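Long-range contacts in TCP pilus virulence regulatory protein (Vibrio cholerae, PDB 4MLO), which probably activates transcription of virulence genes, including those of the toxin-coregulated pilus, as an AraC-family DNA-binding regulator that holds a fatty acid: residues D29-I39 and S75-I86; N122-V130 and F143-K154. All coordinates share one frame; numbering follows the deposited sequence.

Two ways of building a domain meet here: contact 1 pairs neighbouring strands of a five-stranded antiparallel sheet, whereas contact 2 packs two helices against each other on the outside of that sheet. Backbone hydrogen bonds and a fatty-acid pocket dominate the first, centred about 13 Å from the chain's centre; the second, about 18 Å out, relies on aliphatic groups against phenylalanine rings, with one salt bridge at its outer margin. They touch directly, since M32, W34 and I86 pack on L127, F148, F151 and F152. One face of the strand pair thus serves the ligand and the other the helices. Contact 1 is buried along the strands and opens at the D36 end; contact 2 is buried at V126, L127, F148 and F151 and partly exposed at D123 and K154.

Contact 1: residues D29-I39 and S75-I86; sequences DYKMFWIDSGI and SDENINVSVITI. With PAM (palmitoleic acid), chain E.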
loop_
_atom_site.group_PDB
_atom_site.type_symbol
_atom_site.label_atom_id
_atom_site.label_comp_id
_atom_site.label_asym_id
_atom_site.label_seq_id
_atom_site.Cartn_x
_atom_site.Cartn_y
_atom_site.Cartn_z
ATOM N N ASP A 29 -4.343 0.052 -2.247
ATOM C CA ASP A 29 -4.480 -1.331 -2.687
ATOM C C ASP A 29 -3.362 -2.143 -2.045
ATOM O O ASP A 29 -2.348 -1.588 -1.639
ATOM C CB ASP A 29 -4.385 -1.451 -4.210
ATOM C CG ASP A 29 -5.689 -1.079 -4.883
ATOM O OD1 ASP A 29 -6.706 -1.758 -4.611
ATOM O OD2 ASP A 29 -5.695 -0.104 -5.645
ATOM N N TYR A 30 -3.545 -3.458 -1.942
ATOM C CA TYR A 30 -2.525 -4.311 -1.342
ATOM C C TYR A 30 -1.206 -4.145 -2.081
ATOM O O TYR A 30 -1.186 -4.066 -3.309
ATOM C CB TYR A 30 -2.942 -5.785 -1.367
ATOM C CG TYR A 30 -4.093 -6.053 -0.472
ATOM C CD1 TYR A 30 -5.385 -6.060 -0.965
ATOM C CD2 TYR A 30 -3.898 -6.237 0.887
ATOM C CE1 TYR A 30 -6.484 -6.270 -0.100
ATOM C CE2 TYR A 30 -4.974 -6.464 1.750
ATOM C CZ TYR A 30 -6.253 -6.473 1.238
ATOM O OH TYR A 30 -7.315 -6.675 2.081
ATOM N N LYS A 31 -0.105 -4.037 -1.320
ATOM C CA LYS A 31 1.221 -3.811 -1.907
ATOM C C LYS A 31 2.238 -4.794 -1.359
ATOM O O LYS A 31 2.163 -5.228 -0.212
ATOM C CB LYS A 31 1.734 -2.374 -1.649
ATOM C CG LYS A 31 1.027 -1.358 -2.518
ATOM C CD LYS A 31 1.500 0.035 -2.258
ATOM C CE LYS A 31 0.568 1.028 -2.895
ATOM N NZ LYS A 31 0.819 1.105 -4.348
ATOM N N MET A 32 3.225 -5.117 -2.192
ATOM C CA MET A 32 4.357 -5.929 -1.784
ATOM C C MET A 32 5.593 -5.236 -2.328
ATOM O O MET A 32 5.554 -4.699 -3.438
ATOM C CB MET A 32 4.252 -7.358 -2.317
ATOM C CG MET A 32 2.999 -8.087 -1.856
ATOM S SD MET A 32 2.702 -9.675 -2.721
ATOM C CE MET A 32 4.061 -10.639 -2.091
ATOM N N PHE A 33 6.667 -5.184 -1.540
ATOM C CA PHE A 33 7.891 -4.609 -2.089
ATOM C C PHE A 33 9.115 -5.308 -1.519
ATOM O O PHE A 33 9.056 -5.992 -0.497
ATOM C CB PHE A 33 7.973 -3.080 -1.878
ATOM C CG PHE A 33 8.220 -2.633 -0.463
ATOM C CD1 PHE A 33 7.161 -2.236 0.343
ATOM C CD2 PHE A 33 9.515 -2.538 0.047
ATOM C CE1 PHE A 33 7.380 -1.781 1.634
ATOM C CE2 PHE A 33 9.745 -2.076 1.344
ATOM C CZ PHE A 33 8.675 -1.700 2.138
ATOM N N TRP A 34 10.225 -5.165 -2.246
ATOM C CA TRP A 34 11.500 -5.757 -1.854
ATOM C C TRP A 34 12.609 -5.103 -2.660
ATOM O O TRP A 34 12.378 -4.547 -3.736
ATOM C CB TRP A 34 11.516 -7.274 -2.069
ATOM C CG TRP A 34 11.426 -7.666 -3.498
ATOM C CD1 TRP A 34 12.465 -7.971 -4.324
ATOM C CD2 TRP A 34 10.234 -7.797 -4.287
ATOM N NE1 TRP A 34 11.994 -8.263 -5.583
ATOM C CE2 TRP A 34 10.630 -8.178 -5.581
ATOM C CE3 TRP A 34 8.871 -7.614 -4.028
ATOM C CZ2 TRP A 34 9.718 -8.394 -6.610
ATOM C CZ3 TRP A 34 7.967 -7.831 -5.054
ATOM C CH2 TRP A 34 8.400 -8.208 -6.333
ATOM N N ILE A 35 13.822 -5.192 -2.124
ATOM C CA ILE A 35 15.013 -4.647 -2.766
ATOM C C ILE A 35 15.668 -5.742 -3.602
ATOM O O ILE A 35 15.501 -6.939 -3.333
ATOM C CB ILE A 35 15.974 -4.067 -1.703
ATOM C CG1 ILE A 35 16.540 -5.170 -0.798
ATOM C CG2 ILE A 35 15.262 -2.983 -0.873
ATOM C CD1 ILE A 35 17.542 -4.676 0.243
ATOM N N ASP A 36 16.416 -5.345 -4.641
ATOM C CA ASP A 36 16.956 -6.323 -5.581
ATOM C C ASP A 36 18.373 -6.759 -5.241
ATOM O O ASP A 36 18.895 -7.683 -5.876
ATOM C CB ASP A 36 16.933 -5.767 -7.005
ATOM C CG ASP A 36 17.966 -4.680 -7.225
ATOM O OD1 ASP A 36 18.457 -4.083 -6.238
ATOM O OD2 ASP A 36 18.275 -4.405 -8.396
ATOM N N SER A 37 18.999 -6.126 -4.258
ATOM C CA SER A 37 20.404 -6.365 -3.965
ATOM C C SER A 37 20.751 -5.606 -2.697
ATOM O O SER A 37 20.041 -4.679 -2.285
ATOM C CB SER A 37 21.311 -5.920 -5.114
ATOM O OG SER A 37 21.179 -4.530 -5.346
ATOM N N GLY A 38 21.842 -6.017 -2.089
ATOM C CA GLY A 38 22.334 -5.335 -0.933
ATOM C C GLY A 38 21.424 -5.520 0.268
ATOM O O GLY A 38 20.640 -6.469 0.369
ATOM N N ILE A 39 21.546 -4.570 1.189
ATOM C CA ILE A 39 20.845 -4.590 2.463
ATOM C C ILE A 39 20.205 -3.226 2.659
ATOM O O ILE A 39 20.714 -2.207 2.188
ATOM C CB ILE A 39 21.796 -4.920 3.636
ATOM C CG1 ILE A 39 22.452 -6.285 3.434
ATOM C CG2 ILE A 39 21.056 -4.885 4.968
ATOM C CD1 ILE A 39 21.486 -7.461 3.492
ATOM N N SER A 75 23.646 -0.011 1.297
ATOM C CA SER A 75 24.574 -0.410 0.247
ATOM C C SER A 75 25.261 0.809 -0.347
ATOM O O SER A 75 24.705 1.910 -0.366
ATOM C CB SER A 75 23.870 -1.181 -0.865
ATOM O OG SER A 75 23.413 -2.424 -0.374
ATOM N N ASP A 76 26.482 0.596 -0.835
ATOM C CA ASP A 76 27.263 1.654 -1.463
ATOM C C ASP A 76 26.976 1.793 -2.955
ATOM O O ASP A 76 27.532 2.687 -3.600
ATOM C CB ASP A 76 28.762 1.399 -1.240
ATOM C CG ASP A 76 29.280 0.196 -2.016
ATOM O OD1 ASP A 76 28.467 -0.576 -2.563
ATOM O OD2 ASP A 76 30.515 0.018 -2.073
ATOM N N GLU A 77 26.142 0.924 -3.514
ATOM C CA GLU A 77 25.713 1.001 -4.899
ATOM C C GLU A 77 24.219 1.296 -4.934
ATOM O O GLU A 77 23.534 1.245 -3.910
ATOM C CB GLU A 77 26.012 -0.310 -5.638
ATOM N N ASN A 78 23.712 1.588 -6.129
ATOM C CA ASN A 78 22.274 1.742 -6.302
ATOM C C ASN A 78 21.556 0.438 -5.979
ATOM O O ASN A 78 21.984 -0.645 -6.378
ATOM C CB ASN A 78 21.943 2.170 -7.733
ATOM C CG ASN A 78 20.427 2.224 -7.999
ATOM O OD1 ASN A 78 19.775 3.237 -7.734
ATOM N ND2 ASN A 78 19.870 1.131 -8.527
ATOM N N ILE A 79 20.455 0.558 -5.237
ATOM C CA ILE A 79 19.500 -0.522 -5.011
ATOM C C ILE A 79 18.248 -0.172 -5.792
ATOM O O ILE A 79 17.873 1.004 -5.868
ATOM C CB ILE A 79 19.160 -0.670 -3.514
ATOM C CG1 ILE A 79 20.344 -1.258 -2.742
ATOM C CG2 ILE A 79 17.913 -1.529 -3.319
ATOM C CD1 ILE A 79 20.133 -1.214 -1.232
ATOM N N ASN A 80 17.610 -1.180 -6.370
ATOM C CA ASN A 80 16.296 -1.024 -6.974
ATOM C C ASN A 80 15.251 -1.602 -6.042
ATOM O O ASN A 80 15.357 -2.767 -5.623
ATOM C CB ASN A 80 16.219 -1.709 -8.337
ATOM C CG ASN A 80 17.120 -1.045 -9.360
ATOM O OD1 ASN A 80 17.232 0.177 -9.391
ATOM N ND2 ASN A 80 17.787 -1.848 -10.177
ATOM N N VAL A 81 14.218 -0.808 -5.753
ATOM C CA VAL A 81 13.089 -1.267 -4.941
ATOM C C VAL A 81 11.919 -1.556 -5.869
ATOM O O VAL A 81 11.389 -0.652 -6.524
ATOM C CB VAL A 81 12.693 -0.234 -3.876
ATOM C CG1 VAL A 81 11.691 -0.832 -2.897
ATOM C CG2 VAL A 81 13.921 0.253 -3.133
ATOM N N SER A 82 11.495 -2.822 -5.895
ATOM C CA SER A 82 10.362 -3.228 -6.699
ATOM C C SER A 82 9.113 -3.188 -5.842
ATOM O O SER A 82 9.132 -3.624 -4.688
ATOM C CB SER A 82 10.571 -4.639 -7.253
ATOM O OG SER A 82 11.719 -4.702 -8.072
ATOM N N VAL A 83 8.022 -2.691 -6.430
ATOM C CA VAL A 83 6.745 -2.524 -5.738
ATOM C C VAL A 83 5.649 -3.109 -6.618
ATOM O O VAL A 83 5.420 -2.620 -7.729
ATOM C CB VAL A 83 6.451 -1.044 -5.454
ATOM C CG1 VAL A 83 5.117 -0.881 -4.665
ATOM C CG2 VAL A 83 7.588 -0.420 -4.712
ATOM N N ILE A 84 4.934 -4.104 -6.101
ATOM C CA ILE A 84 3.753 -4.660 -6.759
ATOM C C ILE A 84 2.538 -4.098 -6.042
ATOM O O ILE A 84 2.435 -4.226 -4.822
ATOM C CB ILE A 84 3.737 -6.197 -6.704
ATOM C CG1 ILE A 84 4.923 -6.792 -7.457
ATOM C CG2 ILE A 84 2.426 -6.768 -7.290
ATOM C CD1 ILE A 84 5.051 -8.308 -7.259
ATOM N N THR A 85 1.624 -3.508 -6.802
ATOM C CA THR A 85 0.310 -3.089 -6.325
ATOM C C THR A 85 -0.711 -4.020 -6.956
ATOM O O THR A 85 -0.761 -4.139 -8.183
ATOM C CB THR A 85 0.003 -1.639 -6.699
ATOM O OG1 THR A 85 1.036 -0.767 -6.199
ATOM C CG2 THR A 85 -1.326 -1.221 -6.122
ATOM N N ILE A 86 -1.496 -4.688 -6.124
ATOM C CA ILE A 86 -2.367 -5.780 -6.558
ATOM C C ILE A 86 -3.784 -5.247 -6.697
ATOM O O ILE A 86 -4.339 -4.701 -5.735
ATOM C CB ILE A 86 -2.336 -6.947 -5.560
ATOM C CG1 ILE A 86 -0.902 -7.396 -5.287
ATOM C CG2 ILE A 86 -3.129 -8.114 -6.107
ATOM C CD1 ILE A 86 -0.786 -8.375 -4.166
HETATM C C1 PAM E . 3.821 3.625 -4.710
HETATM O O1 PAM E . 4.466 3.104 -5.659
HETATM O O2 PAM E . 2.619 3.336 -4.500
HETATM C C2 PAM E . 4.475 4.637 -3.809
HETATM C C3 PAM E . 4.451 4.198 -2.337
HETATM C C4 PAM E . 5.199 2.876 -2.182
HETATM C C5 PAM E . 5.280 2.412 -0.732
HETATM C C6 PAM E . 5.894 1.016 -0.635
HETATM C C7 PAM E . 7.334 0.959 -1.142
HETATM C C8 PAM E . 8.270 1.718 -0.217
HETATM C C9 PAM E . 9.705 1.743 -0.736
HETATM C C10 PAM E . 10.117 2.515 -1.747
HETATM C C11 PAM E . 9.176 3.425 -2.520
HETATM C C12 PAM E . 9.857 4.689 -3.046
HETATM C C13 PAM E . 8.762 5.671 -3.471
HETATM C C14 PAM E . 9.201 7.117 -3.586
HETATM C C15 PAM E . 9.776 7.653 -2.282
HETATM C C16 PAM E . 9.647 9.152 -2.181
HETATM O O HOH W 1 -6.052 -4.267 -3.767
HETATM O O HOH W 2 13.466 -5.336 -6.391
#
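K31 and T85 lie side by side where strands 31-35 and 79-86 run antiparallel, and the lysine's NZ gives a short hydrogen bond of 2.6 Å to T85 OG1. The lysine chain stays extended until it bends at its last torsion (chi4 -78°), which lets K31 NZ also reach the palmitoleic acid carboxylate, 2.9 Å from PAM O2. Y12 and K230 bind that carboxylate too. Further along this face, the fatty-acid chain passes over the F33 ring, with PAM C7 3.5 Å from F33 CD1 and displaced toward the rim, while V81 and V83 line the chain beside it. Here, within the cupin-like region, antiparallel strands form one wall of the fatty-acid pocket. Packing is close at F33 with the ligand and, on the other face, at W34, S82 and I84: the W34 ring sits over S82, whose CB makes a CH-pi contact, and I84 CD1 comes to the ring's edge, 3.5 Å from W34 CH2. W34 CG stands between backbone N and carbonyl carbon (chi1 66°), turning the indole across the neighbouring strand. Paired backbone bonds join M32 to I84 and W34 to S82. Toward solvent, past a last backbone bond from D36 N to N80 O, side chains take over: D36 OD1 accepts N80 N (3.0 Å) and S37 OG from opposite faces of the carboxylate, and N80 ND2 gives D36 OD2 a weak bond. Beyond this exposed end, I39 N donates to S75 OG at 3.2 Å, and the same hydroxyl oxygen lies close against G38 CA.

Contact 2: residues N122-V130 and F143-K154; sequences NDIAVLSEV and FLKVFFSGFFSK
V126 and F147 approach from opposite directions across the two helices, and V126 CG1 settles over the face of the F147 ring, 3.8 Å from its centroid and 7° off the normal, a clear CH-pi contact. The phenylalanine's CG lies anti to its backbone N, which carries the ring out to the valine. F143 is turned differently toward the same residue, offering its edge, so that V126 CG1 lies near the ring plane, 3.9 Å from F143 CE1. L127 CD2 reaches the edge of F147 and also approaches F148 obliquely, 3.9 Å from F148 CZ. At the outer margin the D123 carboxylate stands almost perpendicular to the F147 ring (88°), with D123 OD2 3.4 Å from F147 CE1. Its other oxygen, D123 OD1, receives K154 NZ through the syn lone pair in a 2.7 Å salt bridge, made by a lysine chain extended beyond CG. Deeper in, F148 and F151 turn to M32 of strand 31-35, and F151 also meets W117 edge-to-face. The short segments cross at -125°, and the wide separation of their axes, 11.9 Å, is filled by the phenylalanine rings and the aliphatic side chains facing them, an aromatic-rich helix-helix interface packed against the sheet of the cupin-like domain.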
loop_
_atom_site.group_PDB
_atom_site.type_symbol
_atom_site.label_atom_id
_atom_site.label_comp_id
_atom_site.label_asym_id
_atom_site.label_seq_id
_atom_site.Cartn_x
_atom_site.Cartn_y
_atom_site.Cartn_z
ATOM N N ASN A 122 12.350 -20.273 -5.072
ATOM C CA ASN A 122 11.283 -20.333 -6.063
ATOM C C ASN A 122 10.335 -19.136 -5.937
ATOM O O ASN A 122 9.900 -18.573 -6.951
ATOM C CB ASN A 122 10.530 -21.653 -5.911
ATOM N N ASP A 123 10.030 -18.713 -4.700
ATOM C CA ASP A 123 9.054 -17.640 -4.494
ATOM C C ASP A 123 9.574 -16.296 -4.998
ATOM O O ASP A 123 8.829 -15.532 -5.628
ATOM C CB ASP A 123 8.680 -17.533 -3.010
ATOM C CG ASP A 123 7.692 -18.610 -2.556
ATOM O OD1 ASP A 123 7.518 -18.762 -1.324
ATOM O OD2 ASP A 123 7.110 -19.315 -3.412
ATOM N N ILE A 124 10.832 -15.962 -4.702
ATOM C CA ILE A 124 11.335 -14.660 -5.138
ATOM C C ILE A 124 11.467 -14.643 -6.656
ATOM O O ILE A 124 11.332 -13.589 -7.295
ATOM C CB ILE A 124 12.658 -14.324 -4.409
ATOM C CG1 ILE A 124 12.988 -12.832 -4.524
ATOM C CG2 ILE A 124 13.821 -15.149 -4.935
ATOM C CD1 ILE A 124 12.005 -11.924 -3.812
ATOM N N ALA A 125 11.666 -15.810 -7.266
ATOM C CA ALA A 125 11.730 -15.874 -8.720
ATOM C C ALA A 125 10.391 -15.510 -9.348
ATOM O O ALA A 125 10.348 -14.768 -10.337
ATOM C CB ALA A 125 12.172 -17.271 -9.162
ATOM N N VAL A 126 9.284 -16.010 -8.787
ATOM C CA VAL A 126 7.976 -15.720 -9.369
ATOM C C VAL A 126 7.650 -14.236 -9.226
ATOM O O VAL A 126 7.192 -13.593 -10.177
ATOM C CB VAL A 126 6.889 -16.606 -8.727
ATOM C CG1 VAL A 126 5.496 -16.148 -9.149
ATOM C CG2 VAL A 126 7.123 -18.083 -9.098
ATOM N N LEU A 127 7.876 -13.679 -8.034
ATOM C CA LEU A 127 7.590 -12.272 -7.794
ATOM C C LEU A 127 8.420 -11.380 -8.712
ATOM O O LEU A 127 7.887 -10.466 -9.340
ATOM C CB LEU A 127 7.853 -11.950 -6.328
ATOM C CG LEU A 127 6.867 -12.574 -5.338
ATOM C CD1 LEU A 127 7.393 -12.416 -3.929
ATOM C CD2 LEU A 127 5.467 -11.948 -5.472
ATOM N N SER A 128 9.719 -11.664 -8.847
ATOM C CA SER A 128 10.534 -10.925 -9.810
ATOM C C SER A 128 9.923 -10.975 -11.203
ATOM O O SER A 128 9.895 -9.970 -11.918
ATOM C CB SER A 128 11.955 -11.489 -9.837
ATOM O OG SER A 128 12.508 -11.524 -8.531
ATOM N N GLU A 129 9.407 -12.135 -11.599
ATOM C CA GLU A 129 8.870 -12.282 -12.944
ATOM C C GLU A 129 7.599 -11.454 -13.134
ATOM O O GLU A 129 7.371 -10.904 -14.217
ATOM C CB GLU A 129 8.621 -13.764 -13.238
ATOM C CG GLU A 129 8.049 -14.041 -14.627
ATOM C CD GLU A 129 8.873 -13.426 -15.753
ATOM O OE1 GLU A 129 10.106 -13.274 -15.596
ATOM O OE2 GLU A 129 8.271 -13.102 -16.797
ATOM N N VAL A 130 6.759 -11.353 -12.097
ATOM C CA VAL A 130 5.606 -10.460 -12.164
ATOM C C VAL A 130 6.052 -9.039 -12.489
ATOM O O VAL A 130 5.421 -8.338 -13.295
ATOM C CB VAL A 130 4.835 -10.511 -10.837
ATOM C CG1 VAL A 130 3.790 -9.374 -10.762
ATOM C CG2 VAL A 130 4.181 -11.851 -10.682
ATOM N N PHE A 143 -2.284 -20.455 -12.027
ATOM C CA PHE A 143 -1.011 -20.421 -11.320
ATOM C C PHE A 143 -0.943 -19.220 -10.387
ATOM O O PHE A 143 -0.492 -19.336 -9.240
ATOM C CB PHE A 143 0.144 -20.378 -12.317
ATOM C CG PHE A 143 1.499 -20.276 -11.677
ATOM C CD1 PHE A 143 1.948 -19.083 -11.157
ATOM C CD2 PHE A 143 2.331 -21.380 -11.622
ATOM C CE1 PHE A 143 3.213 -18.990 -10.571
ATOM C CE2 PHE A 143 3.575 -21.304 -11.039
ATOM C CZ PHE A 143 4.020 -20.097 -10.508
ATOM N N LEU A 144 -1.364 -18.054 -10.869
ATOM C CA LEU A 144 -1.203 -16.836 -10.076
ATOM C C LEU A 144 -2.132 -16.842 -8.884
ATOM O O LEU A 144 -1.736 -16.448 -7.780
ATOM C CB LEU A 144 -1.445 -15.601 -10.939
ATOM C CG LEU A 144 -0.410 -15.403 -12.044
ATOM C CD1 LEU A 144 -0.928 -14.423 -13.069
ATOM C CD2 LEU A 144 0.907 -14.920 -11.456
ATOM N N LYS A 145 -3.373 -17.309 -9.074
ATOM C CA LYS A 145 -4.294 -17.363 -7.942
ATOM C C LYS A 145 -3.797 -18.339 -6.879
ATOM O O LYS A 145 -3.849 -18.040 -5.674
ATOM C CB LYS A 145 -5.697 -17.739 -8.422
ATOM C CG LYS A 145 -6.380 -16.625 -9.224
ATOM C CD LYS A 145 -7.810 -16.973 -9.650
ATOM C CE LYS A 145 -7.813 -18.044 -10.722
ATOM N NZ LYS A 145 -9.167 -18.266 -11.268
ATOM N N VAL A 146 -3.285 -19.502 -7.302
ATOM C CA VAL A 146 -2.782 -20.481 -6.343
ATOM C C VAL A 146 -1.535 -19.949 -5.654
ATOM O O VAL A 146 -1.378 -20.088 -4.431
ATOM C CB VAL A 146 -2.509 -21.829 -7.044
ATOM C CG1 VAL A 146 -1.816 -22.805 -6.101
ATOM C CG2 VAL A 146 -3.820 -22.428 -7.541
ATOM N N PHE A 147 -0.626 -19.342 -6.420
ATOM C CA PHE A 147 0.608 -18.814 -5.831
ATOM C C PHE A 147 0.311 -17.757 -4.768
ATOM O O PHE A 147 0.800 -17.843 -3.629
ATOM C CB PHE A 147 1.502 -18.227 -6.919
ATOM C CG PHE A 147 2.776 -17.640 -6.385
ATOM C CD1 PHE A 147 3.887 -18.433 -6.212
ATOM C CD2 PHE A 147 2.848 -16.314 -6.013
ATOM C CE1 PHE A 147 5.056 -17.911 -5.707
ATOM C CE2 PHE A 147 4.011 -15.794 -5.505
ATOM C CZ PHE A 147 5.115 -16.605 -5.354
ATOM N N PHE A 148 -0.518 -16.765 -5.110
ATOM C CA PHE A 148 -0.760 -15.643 -4.206
ATOM C C PHE A 148 -1.682 -16.007 -3.045
ATOM O O PHE A 148 -1.475 -15.514 -1.931
ATOM C CB PHE A 148 -1.297 -14.455 -4.988
ATOM C CG PHE A 148 -0.221 -13.655 -5.647
ATOM C CD1 PHE A 148 0.475 -12.697 -4.925
ATOM C CD2 PHE A 148 0.128 -13.887 -6.967
ATOM C CE1 PHE A 148 1.490 -11.939 -5.532
ATOM C CE2 PHE A 148 1.149 -13.141 -7.582
ATOM C CZ PHE A 148 1.825 -12.175 -6.866
ATOM N N SER A 149 -2.684 -16.874 -3.245
ATOM C CA SER A 149 -3.446 -17.325 -2.089
ATOM C C SER A 149 -2.561 -18.113 -1.125
ATOM O O SER A 149 -2.645 -17.927 0.094
ATOM C CB SER A 149 -4.671 -18.147 -2.526
ATOM O OG SER A 149 -4.302 -19.251 -3.317
ATOM N N GLY A 150 -1.696 -18.988 -1.640
ATOM C CA GLY A 150 -0.817 -19.739 -0.755
ATOM C C GLY A 150 0.206 -18.848 -0.067
ATOM O O GLY A 150 0.537 -19.051 1.105
ATOM N N PHE A 151 0.710 -17.843 -0.783
ATOM C CA PHE A 151 1.683 -16.910 -0.207
ATOM C C PHE A 151 1.056 -16.116 0.937
ATOM O O PHE A 151 1.601 -16.053 2.046
ATOM C CB PHE A 151 2.204 -15.972 -1.298
ATOM C CG PHE A 151 3.450 -15.209 -0.905
ATOM C CD1 PHE A 151 4.699 -15.701 -1.210
ATOM C CD2 PHE A 151 3.366 -14.029 -0.207
ATOM C CE1 PHE A 151 5.838 -15.004 -0.836
ATOM C CE2 PHE A 151 4.496 -13.349 0.169
ATOM C CZ PHE A 151 5.724 -13.842 -0.145
ATOM N N PHE A 152 -0.101 -15.513 0.687
ATOM C CA PHE A 152 -0.790 -14.771 1.734
ATOM C C PHE A 152 -1.169 -15.686 2.885
ATOM O O PHE A 152 -1.079 -15.292 4.052
ATOM C CB PHE A 152 -2.040 -14.093 1.170
ATOM C CG PHE A 152 -1.767 -13.066 0.094
ATOM C CD1 PHE A 152 -0.574 -12.370 0.052
ATOM C CD2 PHE A 152 -2.726 -12.785 -0.870
ATOM C CE1 PHE A 152 -0.329 -11.433 -0.931
ATOM C CE2 PHE A 152 -2.476 -11.829 -1.865
ATOM C CZ PHE A 152 -1.289 -11.155 -1.880
ATOM N N SER A 153 -1.608 -16.913 2.582
ATOM C CA SER A 153 -1.941 -17.855 3.646
ATOM C C SER A 153 -0.762 -18.110 4.595
ATOM O O SER A 153 -0.945 -18.150 5.819
ATOM C CB SER A 153 -2.441 -19.171 3.054
ATOM O OG SER A 153 -3.736 -18.969 2.526
ATOM N N LYS A 154 0.434 -18.366 4.063
ATOM C CA LYS A 154 1.540 -18.672 4.973
ATOM C C LYS A 154 2.014 -17.426 5.713
ATOM O O LYS A 154 2.422 -17.531 6.877
ATOM C CB LYS A 154 2.686 -19.370 4.239
ATOM C CG LYS A 154 3.318 -18.644 3.075
ATOM C CD LYS A 154 4.211 -19.620 2.308
ATOM C CE LYS A 154 4.955 -18.937 1.175
ATOM N NZ LYS A 154 5.754 -19.903 0.355
#